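Side-chain contacts in murein peptide amidase A (Escherichia coli O157:H7, PDB 5HXD), which probably hydrolyses the gamma-D-glutamyl-diaminopimelate amide bond of murein tripeptide with one zinc ion per subunit, in the breakdown of peptidoglycan: residues E52-V57 with A209-I214; V56-C61 with D217-K222. All blocks are in the same frame, centred on the assembly; numbering follows the deposited sequence.

Helix 53-65 supplies the first segment of both contacts: its first turn meets the chain leaving strand 206-210 in contact 1, and the next turns meet helix 216-222 in contact 2, the two segments overlapping at Val-56 and Val-57. Both contacts are buried; contact 1 lies nearer the centre of the chain, on segments that lead into the zinc site, and contact 2 farther out, although both also border the second subunit. Contact 1 sets an aromatic ring among serines, whereas contact 2 is made by small side chains that let two helices come close. Phe-211 joins them, since its ring also packs against Thr-58 and Ala-219.

Contact 1: residues E52-V57 with A209-I214; sequences ENSSVV and AEFPPI. With ZN (zinc ion), chain C.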
ATOM      1  N   GLU A  52       6.426  -0.178  -0.965  1.00 48.45           N
ATOM      2  CA  GLU A  52       6.644  -1.193  -2.009  1.00 45.29           C
ATOM      3  C   GLU A  52       5.402  -2.058  -2.217  1.00 41.86           C
ATOM      4  O   GLU A  52       5.381  -3.274  -2.001  1.00 46.95           O
ATOM      5  CB  GLU A  52       7.889  -2.026  -1.685  1.00 42.25           C
ATOM      6  CG  GLU A  52       9.109  -1.143  -1.455  1.00 42.91           C
ATOM      7  CD  GLU A  52      10.408  -1.899  -1.224  1.00 48.94           C
ATOM      8  OE1 GLU A  52      10.380  -3.067  -0.780  1.00 55.56           O
ATOM      9  OE2 GLU A  52      11.477  -1.307  -1.455  1.00 53.44           O
ATOM     10  N   ASN A  53       4.408  -1.365  -2.740  1.00 45.39           N
ATOM     11  CA  ASN A  53       3.023  -1.757  -2.920  1.00 45.81           C
ATOM     12  C   ASN A  53       2.664  -2.738  -4.044  1.00 47.79           C
ATOM     13  O   ASN A  53       1.731  -3.540  -3.923  1.00 48.32           O
ATOM     14  CB  ASN A  53       2.294  -0.422  -3.126  1.00 56.32           C
ATOM     15  CG  ASN A  53       2.020   0.269  -1.831  1.00 53.59           C
ATOM     16  OD1 ASN A  53       1.351   1.275  -1.823  1.00 63.12           O
ATOM     17  ND2 ASN A  53       2.308  -0.416  -0.712  1.00 53.08           N
ATOM     18  N   SER A  54       3.328  -2.571  -5.186  1.00 51.78           N
ATOM     19  CA  SER A  54       3.012  -3.363  -6.379  1.00 48.93           C
ATOM     20  C   SER A  54       3.209  -4.873  -6.208  1.00 46.05           C
ATOM     21  O   SER A  54       2.661  -5.665  -6.976  1.00 50.23           O
ATOM     22  CB  SER A  54       3.841  -2.892  -7.589  1.00 48.90           C
ATOM     23  OG  SER A  54       5.236  -3.096  -7.393  1.00 51.27           O
ATOM     24  N   SER A  55       3.984  -5.291  -5.219  1.00 45.46           N
ATOM     25  CA  SER A  55       4.122  -6.734  -4.986  1.00 50.76           C
ATOM     26  C   SER A  55       3.097  -7.225  -3.958  1.00 49.32           C
ATOM     27  O   SER A  55       2.660  -8.365  -4.017  1.00 49.31           O
ATOM     28  CB  SER A  55       5.555  -7.098  -4.564  1.00 43.08           C
ATOM     29  OG  SER A  55       6.193  -6.058  -3.839  1.00 48.81           O
ATOM     30  N   VAL A  56       2.676  -6.357  -3.044  1.00 47.16           N
ATOM     31  CA  VAL A  56       1.686  -6.751  -2.045  1.00 45.04           C
ATOM     32  C   VAL A  56       0.305  -6.885  -2.659  1.00 48.68           C
ATOM     33  O   VAL A  56      -0.528  -7.652  -2.182  1.00 53.04           O
ATOM     34  CB  VAL A  56       1.612  -5.761  -0.888  1.00 41.14           C
ATOM     35  CG1 VAL A  56       0.566  -6.214   0.132  1.00 36.41           C
ATOM     36  CG2 VAL A  56       2.986  -5.604  -0.249  1.00 39.13           C
ATOM     37  N   VAL A  57       0.054  -6.152  -3.735  1.00 47.51           N
ATOM     38  CA  VAL A  57      -1.212  -6.323  -4.431  1.00 48.99           C
ATOM     39  C   VAL A  57      -1.117  -7.536  -5.349  1.00 49.91           C
ATOM     40  O   VAL A  57      -2.073  -8.284  -5.489  1.00 51.29           O
ATOM     41  CB  VAL A  57      -1.599  -5.080  -5.229  1.00 47.80           C
ATOM     42  CG1 VAL A  57      -2.865  -5.333  -6.016  1.00 49.23           C
ATOM     43  CG2 VAL A  57      -1.782  -3.900  -4.288  1.00 44.64           C
ATOM     44  N   ALA A 209      13.289 -10.921  -4.271  1.00 47.81           N
ATOM     45  CA  ALA A 209      12.816 -10.691  -5.618  1.00 50.41           C
ATOM     46  C   ALA A 209      12.398  -9.234  -5.764  1.00 52.69           C
ATOM     47  O   ALA A 209      11.326  -8.854  -5.279  1.00 55.77           O
ATOM     48  CB  ALA A 209      11.644 -11.615  -5.938  1.00 46.08           C
ATOM     49  N   GLU A 210      13.221  -8.418  -6.427  1.00 52.30           N
ATOM     50  CA  GLU A 210      12.894  -6.994  -6.619  1.00 54.13           C
ATOM     51  C   GLU A 210      12.106  -6.742  -7.903  1.00 51.91           C
ATOM     52  O   GLU A 210      12.629  -6.900  -9.006  1.00 50.39           O
ATOM     53  CB  GLU A 210      14.161  -6.147  -6.636  1.00 50.84           C
ATOM     54  CG  GLU A 210      14.949  -6.194  -5.364  1.00 50.35           C
ATOM     55  CD  GLU A 210      14.748  -4.964  -4.545  1.00 53.93           C
ATOM     56  OE1 GLU A 210      13.767  -4.243  -4.818  1.00 56.75           O
ATOM     57  OE2 GLU A 210      15.575  -4.707  -3.643  1.00 55.45           O
ATOM     58  N   PHE A 211      10.846  -6.353  -7.748  1.00 51.33           N
ATOM     59  CA  PHE A 211      10.040  -5.915  -8.875  1.00 49.97           C
ATOM     60  C   PHE A 211      10.719  -4.748  -9.573  1.00 54.81           C
ATOM     61  O   PHE A 211      11.589  -4.095  -9.003  1.00 56.24           O
ATOM     62  CB  PHE A 211       8.659  -5.484  -8.411  1.00 52.00           C
ATOM     63  CG  PHE A 211       7.611  -6.530  -8.562  1.00 50.83           C
ATOM     64  CD1 PHE A 211       7.948  -7.861  -8.704  1.00 51.85           C
ATOM     65  CD2 PHE A 211       6.269  -6.175  -8.561  1.00 51.48           C
ATOM     66  CE1 PHE A 211       6.959  -8.833  -8.833  1.00 51.20           C
ATOM     67  CE2 PHE A 211       5.274  -7.133  -8.699  1.00 50.99           C
ATOM     68  CZ  PHE A 211       5.621  -8.466  -8.833  1.00 54.47           C
ATOM     69  N   PRO A 212      10.328  -4.473 -10.817  1.00 56.40           N
ATOM     70  CA  PRO A 212      10.781  -3.217 -11.414  1.00 52.37           C
ATOM     71  C   PRO A 212       9.808  -2.125 -11.010  1.00 54.60           C
ATOM     72  O   PRO A 212       8.827  -2.437 -10.326  1.00 52.58           O
ATOM     73  CB  PRO A 212      10.721  -3.505 -12.907  1.00 55.82           C
ATOM     74  CG  PRO A 212       9.538  -4.447 -13.030  1.00 55.89           C
ATOM     75  CD  PRO A 212       9.531  -5.284 -11.758  1.00 54.73           C
ATOM     76  N   PRO A 213      10.074  -0.866 -11.393  1.00 57.23           N
ATOM     77  CA  PRO A 213       9.000   0.117 -11.213  1.00 50.68           C
ATOM     78  C   PRO A 213       7.815  -0.295 -12.068  1.00 51.89           C
ATOM     79  O   PRO A 213       7.971  -0.513 -13.267  1.00 58.69           O
ATOM     80  CB  PRO A 213       9.621   1.418 -11.699  1.00 45.92           C
ATOM     81  CG  PRO A 213      11.098   1.209 -11.533  1.00 48.94           C
ATOM     82  CD  PRO A 213      11.325  -0.240 -11.853  1.00 53.75           C
ATOM     83  N   ILE A 214       6.657  -0.455 -11.446  1.00 52.84           N
ATOM     84  CA  ILE A 214       5.484  -0.952 -12.141  1.00 51.75           C
ATOM     85  C   ILE A 214       4.226  -0.736 -11.293  1.00 51.73           C
ATOM     86  O   ILE A 214       4.245  -0.912 -10.075  1.00 51.80           O
ATOM     87  CB  ILE A 214       5.633  -2.445 -12.485  1.00 48.77           C
ATOM     88  CG1 ILE A 214       4.459  -2.901 -13.366  1.00 57.93           C
ATOM     89  CG2 ILE A 214       5.783  -3.288 -11.199  1.00 46.51           C
ATOM     90  CD1 ILE A 214       4.460  -4.373 -13.727  1.00 63.97           C
TER
HETATM   91 ZN    ZN C 301      13.591  -2.414  -0.924  0.76 72.80          ZN
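Ser-54 and Phe-211 carry this contact, the serine meeting the ring at its rim. Ser-54 OG lies near the ring plane, 3.5 Å from Phe-211 CD2, while Ser-54 O, raised above that plane, is 3.5 Å from Phe-211 CE2. A chi1 of 64° sets the hydroxyl between the backbone N and the carbonyl carbon and turns it out from the helix toward the ring. The buried hydroxyl has a weak hydrogen bond to Asp-158. Ser-55 approaches from a different direction, over one face of the ring: its CB stands 4.3 Å from the Phe-211 centroid and 17° off the ring normal, a CH-pi contact displaced toward the rim, with CE2 and CD2 the nearest ring atoms. Small side chains suit both positions, because they let a bulky ring lie close to the helix backbone. Ile-214 adds a nonpolar branch beside Ser-54, its CG2 3.8 Å from Ser-54 OG.

The two segments lead into the catalytic centre of this M14 peptidase, and the packing lies behind it. Glu-52 binds zinc through OE2 at 2.4 Å, while Glu-210, the predicted proton donor/acceptor, precedes Phe-211 and has OE2 4.1 Å from the metal. The contact thus joins the segments that bring these glutamates to the site; His-49 and His-157 are the other predicted zinc ligands. Phe-211 is tied by backbone hydrogen bonds to His-157 and Ala-161, and its ring meets that of Tyr-223. Helix 53-65 packs on the loop that leaves strand 206-210, with strand 153-157 beside it, and helix 216-222 packs against Phe-211 and Ile-214 through Ala-219.

Contact 2: residues V56-C61 with D217-K222; sequences VVTLSC and DEASEK
Thr-58 meets Ala-219 with its hydroxyl: OG1 lies 3.4 Å from the methyl carbon CB of Ala-219. With chi1 at -67°, OG1 sits beside its own backbone N and faces the preceding turn of the helix, where it is hydrogen-bonded to Ser-54 O. The oxygen that packs against alanine therefore has its polar partner within its own helix, which lets a threonine occupy a buried helix face. Alanine suits the opposing place because a single methyl group keeps the backbones near each other; the CA atoms of Thr-58 and Ser-220 are 5.3 Å apart.

One turn later Cys-61 comes round to the same side, its backbone N hydrogen-bonded to Val-57 O. Its SG and the OG of Ser-220 lie 3.3 Å apart. Ser-220 has OG anti to its backbone N (chi1 -170°), which carries the oxygen to the Cys-61 side. The two short polar side chains thus face each other between the helices.

The segment axes approach to 8.9 Å, with an angle of 41° between their N-to-C directions, so the helices run roughly the same way. Helix 224-230 flanks the contact through Met-227 at Thr-58 and Leu-224 at Cys-61. On other faces of these helices the second subunit is met: Ser-60 is hydrogen-bonded to Leu-86, and Asp-217 to Ser-117, both of the second subunit.

The chemistry is that of short side chains of mixed character. A plain methyl on one helix lies against a hydroxyl whose hydrogen bond is made inside the other, an arrangement that lets the two backbones approach while the buried threonine oxygen keeps a polar partner.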
ATOM      1  N   VAL A  56       2.676  -6.357  -3.044  1.00 47.16           N
ATOM      2  CA  VAL A  56       1.686  -6.751  -2.045  1.00 45.04           C
ATOM      3  C   VAL A  56       0.305  -6.885  -2.659  1.00 48.68           C
ATOM      4  O   VAL A  56      -0.528  -7.652  -2.182  1.00 53.04           O
ATOM      5  CB  VAL A  56       1.612  -5.761  -0.888  1.00 41.14           C
ATOM      6  CG1 VAL A  56       0.566  -6.214   0.132  1.00 36.41           C
ATOM      7  CG2 VAL A  56       2.986  -5.604  -0.249  1.00 39.13           C
ATOM      8  N   VAL A  57       0.054  -6.152  -3.735  1.00 47.51           N
ATOM      9  CA  VAL A  57      -1.212  -6.323  -4.431  1.00 48.99           C
ATOM     10  C   VAL A  57      -1.117  -7.536  -5.349  1.00 49.91           C
ATOM     11  O   VAL A  57      -2.073  -8.284  -5.489  1.00 51.29           O
ATOM     12  CB  VAL A  57      -1.599  -5.080  -5.229  1.00 47.80           C
ATOM     13  CG1 VAL A  57      -2.865  -5.333  -6.016  1.00 49.23           C
ATOM     14  CG2 VAL A  57      -1.782  -3.900  -4.288  1.00 44.64           C
ATOM     15  N   THR A  58       0.059  -7.740  -5.935  1.00 51.03           N
ATOM     16  CA  THR A  58       0.291  -8.861  -6.837  1.00 52.65           C
ATOM     17  C   THR A  58       0.182 -10.199  -6.116  1.00 53.22           C
ATOM     18  O   THR A  58      -0.503 -11.112  -6.580  1.00 51.28           O
ATOM     19  CB  THR A  58       1.669  -8.785  -7.496  1.00 55.38           C
ATOM     20  OG1 THR A  58       1.721  -7.658  -8.373  1.00 45.80           O
ATOM     21  CG2 THR A  58       1.924 -10.053  -8.302  1.00 56.98           C
ATOM     22  N   LEU A  59       0.862 -10.298  -4.977  1.00 55.70           N
ATOM     23  CA  LEU A  59       0.790 -11.489  -4.133  1.00 52.53           C
ATOM     24  C   LEU A  59      -0.605 -11.708  -3.552  1.00 49.51           C
ATOM     25  O   LEU A  59      -1.042 -12.843  -3.429  1.00 54.41           O
ATOM     26  CB  LEU A  59       1.815 -11.406  -3.002  1.00 51.20           C
ATOM     27  CG  LEU A  59       1.903 -12.634  -2.093  1.00 50.11           C
ATOM     28  CD1 LEU A  59       2.198 -13.877  -2.913  1.00 50.63           C
ATOM     29  CD2 LEU A  59       2.969 -12.417  -1.024  1.00 50.06           C
ATOM     30  N   SER A  60      -1.296 -10.626  -3.197  1.00 55.98           N
ATOM     31  CA  SER A  60      -2.673 -10.711  -2.701  1.00 53.72           C
ATOM     32  C   SER A  60      -3.618 -11.185  -3.797  1.00 56.55           C
ATOM     33  O   SER A  60      -4.630 -11.835  -3.521  1.00 52.02           O
ATOM     34  CB  SER A  60      -3.146  -9.354  -2.161  1.00 52.64           C
ATOM     35  OG  SER A  60      -4.480  -9.428  -1.665  1.00 54.54           O
ATOM     36  N   CYS A  61      -3.283 -10.843  -5.044  1.00 59.54           N
ATOM     37  CA  CYS A  61      -4.083 -11.243  -6.201  1.00 57.68           C
ATOM     38  C   CYS A  61      -3.832 -12.703  -6.512  1.00 57.87           C
ATOM     39  O   CYS A  61      -4.761 -13.464  -6.783  1.00 60.11           O
ATOM     40  CB  CYS A  61      -3.764 -10.381  -7.424  1.00 57.35           C
ATOM     41  SG  CYS A  61      -4.551  -8.746  -7.409  1.00 59.50           S
ATOM     42  N   ASP A 217      -1.629  -2.074 -11.276  1.00 59.33           N
ATOM     43  CA  ASP A 217      -2.638  -2.391 -12.277  1.00 57.99           C
ATOM     44  C   ASP A 217      -2.074  -3.280 -13.385  1.00 66.01           C
ATOM     45  O   ASP A 217      -2.752  -4.194 -13.870  1.00 67.19           O
ATOM     46  CB  ASP A 217      -3.218  -1.108 -12.866  1.00 58.88           C
ATOM     47  CG  ASP A 217      -4.256  -1.377 -13.935  1.00 68.88           C
ATOM     48  OD1 ASP A 217      -5.422  -1.695 -13.588  1.00 66.32           O
ATOM     49  OD2 ASP A 217      -3.899  -1.273 -15.128  1.00 71.37           O
ATOM     50  N   GLU A 218      -0.827  -3.011 -13.773  1.00 64.53           N
ATOM     51  CA  GLU A 218      -0.131  -3.810 -14.781  1.00 66.97           C
ATOM     52  C   GLU A 218       0.564  -5.052 -14.179  1.00 68.69           C
ATOM     53  O   GLU A 218       0.733  -6.079 -14.851  1.00 68.00           O
ATOM     54  CB  GLU A 218       0.900  -2.944 -15.525  1.00 66.55           C
ATOM     55  CG  GLU A 218       1.580  -3.664 -16.705  1.00 67.93           C
ATOM     56  CD  GLU A 218       2.872  -3.000 -17.156  1.00 70.18           C
ATOM     57  OE1 GLU A 218       3.132  -1.848 -16.750  1.00 67.30           O
ATOM     58  OE2 GLU A 218       3.637  -3.642 -17.909  1.00 75.40           O
ATOM     59  N   ALA A 219       0.979  -4.952 -12.919  1.00 64.28           N
ATOM     60  CA  ALA A 219       1.600  -6.080 -12.237  1.00 62.88           C
ATOM     61  C   ALA A 219       0.548  -7.145 -11.927  1.00 68.05           C
ATOM     62  O   ALA A 219       0.838  -8.352 -11.931  1.00 64.63           O
ATOM     63  CB  ALA A 219       2.307  -5.615 -10.963  1.00 58.90           C
ATOM     64  N   SER A 220      -0.682  -6.695 -11.690  1.00 68.32           N
ATOM     65  CA  SER A 220      -1.804  -7.610 -11.501  1.00 68.20           C
ATOM     66  C   SER A 220      -2.194  -8.296 -12.824  1.00 65.81           C
ATOM     67  O   SER A 220      -2.978  -9.246 -12.831  1.00 63.46           O
ATOM     68  CB  SER A 220      -2.993  -6.861 -10.913  1.00 68.79           C
ATOM     69  OG  SER A 220      -4.003  -7.768 -10.526  1.00 78.90           O
ATOM     70  N   GLU A 221      -1.640  -7.784 -13.925  1.00 70.28           N
ATOM     71  CA  GLU A 221      -1.749  -8.349 -15.279  1.00 73.46           C
ATOM     72  C   GLU A 221      -0.475  -9.135 -15.658  1.00 70.33           C
ATOM     73  O   GLU A 221      -0.508 -10.346 -15.877  1.00 65.32           O
ATOM     74  CB  GLU A 221      -2.025  -7.205 -16.293  1.00 76.69           C
ATOM     75  CG  GLU A 221      -1.541  -7.360 -17.762  1.00 77.12           C
ATOM     76  CD  GLU A 221      -1.949  -8.668 -18.455  1.00 92.91           C
ATOM     77  OE1 GLU A 221      -2.970  -9.282 -18.056  1.00 94.85           O
ATOM     78  OE2 GLU A 221      -1.235  -9.086 -19.405  1.00 94.15           O
ATOM     79  N   LYS A 222       0.648  -8.430 -15.699  1.00 65.83           N
ATOM     80  CA  LYS A 222       1.908  -8.956 -16.227  1.00 64.60           C
ATOM     81  C   LYS A 222       2.567 -10.077 -15.400  1.00 62.36           C
ATOM     82  O   LYS A 222       3.224 -10.949 -15.963  1.00 66.70           O
ATOM     83  CB  LYS A 222       2.887  -7.792 -16.379  1.00 60.95           C
ATOM     84  CG  LYS A 222       4.190  -8.101 -17.031  1.00 61.31           C
ATOM     85  CD  LYS A 222       5.149  -6.931 -16.803  1.00 62.22           C
ATOM     86  CE  LYS A 222       6.392  -7.032 -17.668  1.00 58.81           C
ATOM     87  NZ  LYS A 222       6.022  -7.000 -19.108  1.00 64.64           N
TER